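Local coordinates for GTP binding regulator (PDB 1VR8), which is of unknown function but has a fold similar to the Ran-binding protein Mog1p, consistent with a role as a regulator of a GTP-binding protein, at residues V61-K72 and W112-E121; V85-L93 and K98-K106. All coordinates share one frame; numbering follows the deposited sequence.

Contact 1: V61-K72 and W112-E121. With AZI (azide ion), chain C.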
# COMPACT_ATOMS: atom_id res chain seq x y z
N VAL A 61 -6.12 6.41 8.49
CA VAL A 61 -5.36 5.33 7.90
C VAL A 61 -4.32 5.92 6.93
O VAL A 61 -4.60 6.86 6.18
CB VAL A 61 -6.31 4.37 7.15
CG1 VAL A 61 -5.52 3.31 6.44
CG2 VAL A 61 -7.29 3.72 8.15
N PHE A 62 -3.10 5.40 7.00
CA PHE A 62 -2.00 5.89 6.19
C PHE A 62 -1.73 4.94 5.04
O PHE A 62 -1.66 3.73 5.22
CB PHE A 62 -0.73 6.01 7.04
CG PHE A 62 -0.80 7.02 8.16
CD1 PHE A 62 -1.59 6.78 9.27
CD2 PHE A 62 -0.06 8.19 8.11
CE1 PHE A 62 -1.66 7.69 10.30
CE2 PHE A 62 -0.13 9.12 9.14
CZ PHE A 62 -0.92 8.88 10.22
N LEU A 63 -1.60 5.50 3.85
CA LEU A 63 -1.26 4.74 2.67
C LEU A 63 0.04 5.27 2.10
O LEU A 63 0.13 6.44 1.73
CB LEU A 63 -2.35 4.85 1.64
CG LEU A 63 -2.01 4.26 0.27
CD1 LEU A 63 -2.07 2.76 0.37
CD2 LEU A 63 -2.96 4.75 -0.79
N TYR A 64 1.03 4.40 2.03
CA TYR A 64 2.34 4.67 1.42
C TYR A 64 2.36 4.02 0.06
O TYR A 64 1.97 2.85 -0.09
CB TYR A 64 3.48 4.13 2.27
CG TYR A 64 3.55 4.70 3.67
CD1 TYR A 64 2.70 4.24 4.68
CD2 TYR A 64 4.47 5.66 4.00
CE1 TYR A 64 2.76 4.77 5.94
CE2 TYR A 64 4.55 6.20 5.28
CZ TYR A 64 3.69 5.74 6.25
OH TYR A 64 3.73 6.27 7.53
N VAL A 65 2.79 4.77 -0.93
CA VAL A 65 2.82 4.28 -2.30
C VAL A 65 4.17 4.53 -2.95
O VAL A 65 4.73 5.63 -2.87
CB VAL A 65 1.84 5.03 -3.22
CG1 VAL A 65 1.70 4.26 -4.56
CG2 VAL A 65 0.52 5.27 -2.53
N TYR A 66 4.66 3.52 -3.66
CA TYR A 66 5.86 3.60 -4.47
C TYR A 66 5.54 3.01 -5.84
O TYR A 66 4.90 1.95 -5.92
CB TYR A 66 7.03 2.82 -3.81
CG TYR A 66 8.17 2.50 -4.77
CD1 TYR A 66 8.12 1.38 -5.60
CD2 TYR A 66 9.28 3.34 -4.85
CE1 TYR A 66 9.13 1.12 -6.49
CE2 TYR A 66 10.32 3.08 -5.76
CZ TYR A 66 10.23 1.95 -6.57
OH TYR A 66 11.23 1.65 -7.47
N LYS A 67 5.98 3.68 -6.90
CA LYS A 67 5.90 3.18 -8.26
C LYS A 67 7.31 3.11 -8.81
O LYS A 67 8.04 4.10 -8.76
CB LYS A 67 5.10 4.14 -9.15
CG LYS A 67 4.96 3.65 -10.58
CD LYS A 67 4.14 4.58 -11.44
CE LYS A 67 3.98 3.98 -12.84
NZ LYS A 67 3.41 4.96 -13.79
N GLY A 68 7.69 1.99 -9.38
CA GLY A 68 8.99 1.84 -9.97
C GLY A 68 9.51 0.42 -10.08
O GLY A 68 8.85 -0.53 -9.69
N GLU A 69 10.73 0.32 -10.61
CA GLU A 69 11.34 -0.97 -10.92
C GLU A 69 11.92 -1.70 -9.72
O GLU A 69 12.35 -2.85 -9.84
CB GLU A 69 12.46 -0.79 -11.95
CG GLU A 69 12.04 -0.11 -13.24
N GLU A 70 11.94 -1.05 -8.56
CA GLU A 70 12.55 -1.64 -7.38
C GLU A 70 11.55 -2.01 -6.32
O GLU A 70 11.90 -2.13 -5.16
CB GLU A 70 13.58 -0.69 -6.79
CG GLU A 70 14.70 -0.32 -7.71
CD GLU A 70 15.78 0.47 -6.98
OE1 GLU A 70 15.47 1.58 -6.48
OE2 GLU A 70 16.92 -0.05 -6.91
N ALA A 71 10.29 -2.27 -6.70
CA ALA A 71 9.23 -2.56 -5.72
C ALA A 71 9.57 -3.78 -4.88
O ALA A 71 9.48 -3.72 -3.65
CB ALA A 71 7.90 -2.75 -6.41
N LYS A 72 9.96 -4.86 -5.53
CA LYS A 72 10.35 -6.09 -4.81
C LYS A 72 11.49 -5.85 -3.82
O LYS A 72 11.39 -6.26 -2.66
CB LYS A 72 10.72 -7.22 -5.77
CG LYS A 72 10.95 -8.55 -5.06
CD LYS A 72 11.35 -9.69 -5.99
CE LYS A 72 11.18 -11.06 -5.27
NZ LYS A 72 11.57 -12.14 -6.24
N TRP A 112 3.51 -5.89 -2.80
CA TRP A 112 4.10 -5.46 -4.05
C TRP A 112 3.67 -6.41 -5.16
O TRP A 112 3.41 -7.60 -4.92
CB TRP A 112 5.63 -5.33 -3.98
CG TRP A 112 6.34 -6.62 -4.22
CD1 TRP A 112 6.59 -7.61 -3.31
CD2 TRP A 112 6.76 -7.13 -5.48
NE1 TRP A 112 7.18 -8.67 -3.92
CE2 TRP A 112 7.31 -8.40 -5.26
CE3 TRP A 112 6.79 -6.61 -6.77
CZ2 TRP A 112 7.86 -9.19 -6.28
CZ3 TRP A 112 7.33 -7.39 -7.80
CH2 TRP A 112 7.83 -8.67 -7.55
N ARG A 113 3.60 -5.85 -6.36
CA ARG A 113 3.42 -6.61 -7.58
C ARG A 113 3.74 -5.68 -8.74
O ARG A 113 3.49 -4.47 -8.67
CB ARG A 113 2.01 -7.17 -7.68
CG ARG A 113 1.83 -8.22 -8.79
CD ARG A 113 0.45 -8.90 -8.67
NE ARG A 113 0.24 -10.00 -9.62
CZ ARG A 113 -0.10 -9.86 -10.90
NH1 ARG A 113 -0.27 -8.66 -11.43
NH2 ARG A 113 -0.27 -10.93 -11.68
N LYS A 114 4.30 -6.24 -9.79
CA LYS A 114 4.75 -5.47 -10.95
C LYS A 114 5.60 -4.28 -10.47
O LYS A 114 6.61 -4.49 -9.81
CB LYS A 114 3.54 -5.03 -11.81
CG LYS A 114 2.74 -6.21 -12.40
CD LYS A 114 3.54 -7.04 -13.37
CE LYS A 114 2.68 -8.13 -14.07
NZ LYS A 114 3.50 -8.94 -15.03
N ASN A 115 5.19 -3.05 -10.82
CA ASN A 115 5.95 -1.84 -10.53
C ASN A 115 5.32 -1.03 -9.37
O ASN A 115 5.57 0.18 -9.26
CB ASN A 115 6.14 -0.97 -11.77
CG ASN A 115 4.83 -0.54 -12.42
OD1 ASN A 115 3.84 -1.27 -12.38
ND2 ASN A 115 4.84 0.64 -13.07
N TRP A 116 4.60 -1.69 -8.48
CA TRP A 116 3.91 -1.02 -7.39
C TRP A 116 4.22 -1.66 -6.05
O TRP A 116 4.31 -2.89 -5.93
CB TRP A 116 2.38 -1.10 -7.60
CG TRP A 116 1.91 -0.31 -8.79
CD1 TRP A 116 1.62 -0.78 -10.06
CD2 TRP A 116 1.69 1.09 -8.84
NE1 TRP A 116 1.26 0.25 -10.87
CE2 TRP A 116 1.30 1.42 -10.16
CE3 TRP A 116 1.80 2.12 -7.89
CZ2 TRP A 116 0.99 2.72 -10.54
CZ3 TRP A 116 1.48 3.40 -8.28
CH2 TRP A 116 1.09 3.69 -9.60
N LEU A 117 4.34 -0.81 -5.04
CA LEU A 117 4.45 -1.24 -3.64
C LEU A 117 3.52 -0.35 -2.83
O LEU A 117 3.58 0.87 -2.96
CB LEU A 117 5.88 -1.10 -3.16
CG LEU A 117 6.13 -1.06 -1.65
CD1 LEU A 117 5.73 -2.33 -0.98
CD2 LEU A 117 7.60 -0.76 -1.43
N PHE A 118 2.69 -0.96 -2.00
CA PHE A 118 1.76 -0.25 -1.09
C PHE A 118 2.01 -0.66 0.33
O PHE A 118 2.28 -1.84 0.59
CB PHE A 118 0.31 -0.58 -1.46
CG PHE A 118 -0.10 -0.05 -2.82
CD1 PHE A 118 -0.48 1.27 -2.96
CD2 PHE A 118 -0.03 -0.84 -3.93
CE1 PHE A 118 -0.82 1.78 -4.19
CE2 PHE A 118 -0.35 -0.34 -5.18
CZ PHE A 118 -0.74 0.97 -5.30
N ILE A 119 1.86 0.28 1.26
CA ILE A 119 1.82 -0.03 2.67
C ILE A 119 0.59 0.68 3.23
O ILE A 119 0.40 1.90 2.99
CB ILE A 119 3.06 0.47 3.44
CG1 ILE A 119 4.37 -0.01 2.78
CG2 ILE A 119 2.95 -0.01 4.90
CD1 ILE A 119 5.58 0.74 3.27
N VAL A 120 -0.23 -0.05 3.96
CA VAL A 120 -1.33 0.56 4.68
C VAL A 120 -1.10 0.36 6.18
O VAL A 120 -0.82 -0.76 6.64
CB VAL A 120 -2.67 -0.06 4.28
CG1 VAL A 120 -3.83 0.52 5.10
CG2 VAL A 120 -2.93 0.18 2.85
N GLU A 121 -1.20 1.43 6.94
CA GLU A 121 -1.02 1.35 8.38
C GLU A 121 -2.01 2.19 9.13
O GLU A 121 -2.47 3.22 8.65
CB GLU A 121 0.42 1.66 8.80
CG GLU A 121 0.92 3.00 8.53
CD GLU A 121 2.32 3.30 9.14
OE1 GLU A 121 3.12 2.33 9.28
OE2 GLU A 121 2.59 4.51 9.40
N1 AZI C . 1.85 -11.02 -15.73
N2 AZI C . 2.07 -12.10 -16.21
N3 AZI C . 1.86 -13.23 -16.56
O HOH W 1 9.02 -3.34 -9.72
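Glu121 sets its CG between its own backbone N and carbonyl carbon (chi1 64°), and Tyr64 turns its CG away from its carbonyl (chi1 -60°); together these torsions carry the carboxylate to the phenol. Tyr64 OH donates to Glu121 OE2 at 2.8 Å, reaching it from above the carboxylate plane, with ring and carboxylate planes 85° apart. Glu121 OE1 is hydrogen-bonded to Tyr42 OH and OE2 also meets a glycerol, so bonds at both oxygens probably limit the acid's rotation. At the other end Lys67, extended from CB to NZ, lays its methylenes over Trp116, CG lying 4.0 Å from the centroid of the six-membered ring; its NZ goes on to Tyr17 O. Strands 59-67 and 116-122 are antiparallel neighbours inside the curved sheet of this Mog1p-like fold, joined by paired backbone bonds such as Tyr64 N to Ile119 O (2.8 Å). The face with Leu63, Val65, Trp116, Phe118 and Val120 is largely apolar: Val65 CG1 meets Phe118 CE1 at 3.6 Å and also reaches the edge of Trp116. In helix 71-79, Ala71 is small enough to bring its CB within 3.6 Å of Trp116 O, while Lys72 CB sits over the face of Trp112, 3.5 Å from the centroid of its six-membered ring. A water donates to both Gly68 O and Lys114 O, and Lys114 NZ donates to N1 of an azide ion, probably from the crystallisation liquor.

Contact 2: V85-L93 and K98-K106. With AZI (azide ion), chain B.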
# COMPACT_ATOMS: atom_id res chain seq x y z
N VAL A 85 8.56 -5.12 15.59
CA VAL A 85 7.43 -6.05 15.63
C VAL A 85 7.77 -7.39 16.31
O VAL A 85 8.93 -7.81 16.38
CB VAL A 85 6.81 -6.32 14.22
CG1 VAL A 85 6.62 -5.01 13.45
CG2 VAL A 85 7.61 -7.31 13.41
N SER A 86 6.73 -8.01 16.84
CA SER A 86 6.82 -9.29 17.50
C SER A 86 6.26 -10.39 16.58
O SER A 86 6.80 -11.47 16.54
CB SER A 86 6.05 -9.23 18.82
OG SER A 86 6.73 -8.39 19.74
N ILE A 87 5.18 -10.08 15.88
CA ILE A 87 4.52 -11.03 15.00
C ILE A 87 4.51 -10.55 13.55
O ILE A 87 4.34 -9.37 13.22
CB ILE A 87 3.06 -11.30 15.45
CG1 ILE A 87 2.42 -12.48 14.70
CG2 ILE A 87 2.19 -10.05 15.25
CD1 ILE A 87 3.00 -13.82 15.04
N ARG A 88 4.63 -11.51 12.64
CA ARG A 88 4.58 -11.22 11.23
C ARG A 88 4.03 -12.40 10.43
O ARG A 88 4.30 -13.55 10.79
CB ARG A 88 6.00 -10.91 10.75
CG ARG A 88 6.11 -10.42 9.32
CD ARG A 88 7.59 -10.24 8.96
NE ARG A 88 8.19 -9.13 9.72
CZ ARG A 88 8.20 -7.86 9.34
NH1 ARG A 88 7.67 -7.48 8.20
NH2 ARG A 88 8.77 -6.93 10.13
N SER A 89 3.30 -12.11 9.37
CA SER A 89 2.84 -13.12 8.41
C SER A 89 3.32 -12.69 7.04
O SER A 89 3.09 -11.55 6.64
CB SER A 89 1.32 -13.22 8.40
OG SER A 89 0.93 -14.24 7.48
N VAL A 90 3.96 -13.59 6.30
CA VAL A 90 4.60 -13.22 5.04
C VAL A 90 4.29 -14.23 3.92
O VAL A 90 4.54 -15.41 4.08
CB VAL A 90 6.15 -13.16 5.17
CG1 VAL A 90 6.79 -12.52 3.92
CG2 VAL A 90 6.55 -12.37 6.41
N LEU A 91 3.80 -13.70 2.80
CA LEU A 91 3.70 -14.42 1.53
C LEU A 91 4.72 -13.83 0.62
O LEU A 91 4.67 -12.65 0.35
CB LEU A 91 2.33 -14.21 0.91
CG LEU A 91 2.14 -14.75 -0.50
CD1 LEU A 91 2.27 -16.23 -0.51
CD2 LEU A 91 0.76 -14.31 -1.03
N ASP A 92 5.67 -14.62 0.17
CA ASP A 92 6.81 -14.10 -0.60
C ASP A 92 6.98 -14.98 -1.84
O ASP A 92 7.55 -16.07 -1.78
CB ASP A 92 8.07 -14.16 0.28
CG ASP A 92 9.30 -13.50 -0.36
OD1 ASP A 92 9.30 -13.09 -1.54
OD2 ASP A 92 10.33 -13.42 0.34
N LEU A 93 6.47 -14.50 -2.97
CA LEU A 93 6.55 -15.24 -4.21
C LEU A 93 7.49 -14.51 -5.16
O LEU A 93 7.84 -13.35 -4.93
CB LEU A 93 5.13 -15.35 -4.82
CG LEU A 93 4.07 -15.96 -3.92
CD1 LEU A 93 2.70 -15.89 -4.59
CD2 LEU A 93 4.47 -17.40 -3.66
N LYS A 98 3.19 -10.13 0.02
CA LYS A 98 2.36 -9.45 0.97
C LYS A 98 2.81 -9.85 2.37
O LYS A 98 3.04 -11.03 2.63
CB LYS A 98 0.90 -9.85 0.78
CG LYS A 98 -0.04 -9.18 1.77
CD LYS A 98 -1.48 -9.68 1.59
CE LYS A 98 -2.43 -9.00 2.57
NZ LYS A 98 -3.87 -9.38 2.38
N PHE A 99 2.94 -8.88 3.27
CA PHE A 99 3.06 -9.17 4.68
C PHE A 99 2.09 -8.37 5.51
O PHE A 99 1.64 -7.30 5.09
CB PHE A 99 4.51 -9.06 5.21
CG PHE A 99 5.07 -7.66 5.26
CD1 PHE A 99 4.71 -6.77 6.30
CD2 PHE A 99 6.03 -7.25 4.35
CE1 PHE A 99 5.27 -5.48 6.36
CE2 PHE A 99 6.60 -5.96 4.41
CZ PHE A 99 6.22 -5.08 5.41
N SER A 100 1.75 -8.92 6.66
CA SER A 100 0.97 -8.24 7.68
C SER A 100 1.66 -8.32 9.02
O SER A 100 2.18 -9.39 9.40
CB SER A 100 -0.42 -8.87 7.81
OG SER A 100 -1.12 -8.76 6.58
N THR A 101 1.64 -7.23 9.77
CA THR A 101 2.26 -7.21 11.07
C THR A 101 1.58 -6.16 11.96
O THR A 101 0.63 -5.49 11.54
CB THR A 101 3.79 -6.96 10.93
OG1 THR A 101 4.43 -7.13 12.19
CG2 THR A 101 4.08 -5.59 10.37
N VAL A 102 2.07 -6.06 13.17
CA VAL A 102 1.54 -5.10 14.14
C VAL A 102 2.73 -4.43 14.82
O VAL A 102 3.62 -5.12 15.24
CB VAL A 102 0.70 -5.82 15.21
CG1 VAL A 102 0.09 -4.81 16.15
CG2 VAL A 102 -0.40 -6.61 14.54
N SER A 103 2.70 -3.11 14.93
CA SER A 103 3.78 -2.37 15.59
C SER A 103 3.20 -1.33 16.53
O SER A 103 2.51 -0.44 16.09
CB SER A 103 4.66 -1.65 14.55
OG SER A 103 5.71 -0.97 15.24
N ASN A 104 3.43 -1.49 17.82
CA ASN A 104 2.93 -0.55 18.84
C ASN A 104 1.49 -0.10 18.57
O ASN A 104 1.18 1.08 18.45
CB ASN A 104 3.89 0.63 18.98
CG ASN A 104 5.29 0.20 19.48
OD1 ASN A 104 5.45 -0.75 20.27
ND2 ASN A 104 6.31 0.89 18.99
N GLY A 105 0.62 -1.09 18.41
CA GLY A 105 -0.80 -0.83 18.27
C GLY A 105 -1.32 -0.64 16.87
O GLY A 105 -2.53 -0.62 16.67
N LYS A 106 -0.41 -0.45 15.90
CA LYS A 106 -0.78 -0.15 14.54
C LYS A 106 -0.66 -1.42 13.70
O LYS A 106 0.39 -2.06 13.70
CB LYS A 106 0.15 0.92 13.94
CG LYS A 106 -0.29 2.36 14.18
N1 AZI B . -0.88 -11.37 5.36
N2 AZI B . -0.10 -11.99 4.77
N3 AZI B . 0.66 -12.64 4.15
O HOH W 2 4.05 -7.29 16.61
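The beta hairpin of strands 88-92 and 96-103 forms an outlying part of the sheet, and its two arms are joined by backbone bonds at Ser89-Ser100 and Leu91-Lys98. Leu91 N donates to Lys98 O at 2.8 Å, nearly straight (171°). On the face carrying Arg88, Val90 and Phe99, the arginine, in the conformer given, bends at chi3 (-68°) to bring NH1 over the phenylalanine ring, 3.6 Å from Phe99 CD1. This is a cation-pi contact, with Arg88 CZ 5.0 Å from the ring centroid and the two planes 65° apart. Phe99 suits the place because its ring also meets Trp75 of helix 71-79. Nearby, Val90 CG2 packs alongside Phe99 CB at 4.1 Å. Farther along, toward Val85, a water accepts from Ser86 N and donates to Val102 O. The opposite face holds an azide ion, probably from the crystallisation liquor: Ser100 OG donates to its N1 at 2.9 Å, beside the extended aliphatic chain of Lys98, whose NZ bonds Tyr134 OH and a glycerol. Together these features make an antiparallel beta hairpin at the edge of the sheet, with its Val90 and Phe99 face against helix 71-79.

Contacts 1 and 2 belong to one antiparallel sheet, their centres about 15 Å apart. The chain passes through 61-72 first, then runs from helix 71-79 into both arms of contact 2, 85-93 and 98-106, before strand 106-113 brings it back to 112-121. Strand 106-113 is the bridge between them, pairing with strand 96-103 along one edge and with strand 116-122 along the other. Helix 71-79 is shared as well, through Trp75. The two contacts touch directly where Lys72 CE packs 4.1 Å from Leu93 O. The centre of contact 1 lies about 5 Å from the centre of the chain, that of contact 2 about 13 Å, so the sheet runs from a partly buried middle to a surface hairpin.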